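Local coordinates for hypothetical protein (Streptococcus pneumoniae, PDB 2HIY), which is of unknown function, a conserved bacterial protein of the DUF1697 family whose chain folds into two four-stranded antiparallel sheets flanked by helices, at residues D[154-157]-D[158-161]. Residues are numbered along the deposited sequence; the frame is centred on the assembly and turned at random. Where two conformers were deposited one is given.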
# COMPACT_ATOMS: atom_id res chain seq x y z
N HIS D 154 -17.51 8.70 -7.46
CA HIS D 154 -16.15 8.75 -6.96
C HIS D 154 -15.88 9.94 -6.06
O HIS D 154 -15.26 9.78 -4.98
CB HIS D 154 -15.17 8.78 -8.13
CG HIS D 154 -13.77 8.96 -7.70
ND1 HIS D 154 -13.10 7.98 -6.98
CD2 HIS D 154 -12.92 10.00 -7.83
CE1 HIS D 154 -11.88 8.43 -6.70
NE2 HIS D 154 -11.74 9.64 -7.21
N LYS D 155 -16.28 11.14 -6.52
CA LYS D 155 -15.87 12.36 -5.83
C LYS D 155 -16.58 12.60 -4.54
O LYS D 155 -15.99 13.26 -3.66
CB LYS D 155 -16.10 13.57 -6.71
CG LYS D 155 -15.14 13.58 -7.90
CD LYS D 155 -15.45 14.71 -8.85
CE LYS D 155 -15.26 16.06 -8.18
NZ LYS D 155 -15.49 17.15 -9.18
N TYR D 156 -17.83 12.13 -4.41
CA TYR D 156 -18.65 12.59 -3.30
C TYR D 156 -19.16 11.56 -2.34
O TYR D 156 -19.60 11.95 -1.27
CB TYR D 156 -19.87 13.41 -3.79
CG TYR D 156 -19.55 14.52 -4.75
CD1 TYR D 156 -18.52 15.43 -4.49
CD2 TYR D 156 -20.25 14.64 -5.94
CE1 TYR D 156 -18.22 16.46 -5.41
CE2 TYR D 156 -19.96 15.66 -6.85
CZ TYR D 156 -18.94 16.55 -6.57
OH TYR D 156 -18.65 17.55 -7.48
N LEU D 157 -19.09 10.27 -2.65
CA LEU D 157 -19.73 9.33 -1.73
C LEU D 157 -19.09 9.21 -0.35
O LEU D 157 -19.76 8.85 0.63
CB LEU D 157 -19.92 7.95 -2.35
CG LEU D 157 -21.14 7.82 -3.27
CD1 LEU D 157 -21.24 6.40 -3.75
CD2 LEU D 157 -22.46 8.29 -2.59
N LEU D 158 -17.80 9.49 -0.24
CA LEU D 158 -17.18 9.52 1.10
C LEU D 158 -17.60 10.74 1.92
O LEU D 158 -17.36 10.80 3.12
CB LEU D 158 -15.67 9.48 1.03
CG LEU D 158 -15.06 8.12 0.68
CD1 LEU D 158 -13.56 8.33 0.46
CD2 LEU D 158 -15.30 7.05 1.73
N LYS D 159 -18.18 11.73 1.25
CA LYS D 159 -18.65 12.94 1.93
C LYS D 159 -20.05 12.83 2.53
O LYS D 159 -20.46 13.73 3.26
CB LYS D 159 -18.60 14.13 0.97
CG LYS D 159 -17.20 14.42 0.42
CD LYS D 159 -17.26 15.55 -0.59
CE LYS D 159 -15.95 15.77 -1.35
NZ LYS D 159 -14.87 16.31 -0.48
N VAL D 160 -20.80 11.77 2.21
CA VAL D 160 -22.23 11.73 2.61
C VAL D 160 -22.41 11.06 3.97
O VAL D 160 -21.69 10.12 4.31
CB VAL D 160 -23.12 11.02 1.54
CG1 VAL D 160 -23.05 11.74 0.16
CG2 VAL D 160 -22.81 9.52 1.44
N PRO D 161 -23.35 11.55 4.77
CA PRO D 161 -23.62 10.96 6.07
C PRO D 161 -24.10 9.51 6.00
O PRO D 161 -23.90 8.78 6.96
CB PRO D 161 -24.69 11.89 6.67
CG PRO D 161 -24.54 13.16 5.94
CD PRO D 161 -24.13 12.79 4.56
O HOH W 1 -15.81 10.29 -2.16
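Lys-159 N donates to Tyr-156 O at 2.9 Å, an i to i+3 bond, bent to 145°, that turns the chain following helix 152-156. One residue on, Val-160 N repeats the step more weakly, 3.5 Å from Leu-157 O. The i to i+4 bond that a continuing helix would place between Leu-158 N and His-154 O is opened instead by a water, which donates a hydrogen bond to His-154 O and accepts one from Leu-158 N, each at 2.9 Å.

Packing is tight on the Val-160 side. Its CG2, placed between the backbone N and the carbonyl carbon (chi1 of CG1 -59°), presses on Leu-157 O at 3.2 Å; both residues are buried, and Leu-157 continues onto Phe-162. Lys-159 CE also comes close to the backbone, 3.4 Å from Lys-155 O, but its side-chain meeting with Tyr-156 is looser. There the aliphatic chain slants past the ring, CE lying near the ring plane at its edge, 4.1 Å from Tyr-156 CD1. On the solvent side Lys-155, an exposed residue, lays its CB over one ring face. A bend at chi4 (-69°) turns Lys-159 NZ off this line, and the ammonium forms salt bridges with Glu-26 and Glu-30 of the second subunit. The arrangement is that of two overlapping type I turns, the second closed only weakly, carrying the chain from helix 152-156 into the loop before strand 166-170, at a subunit interface.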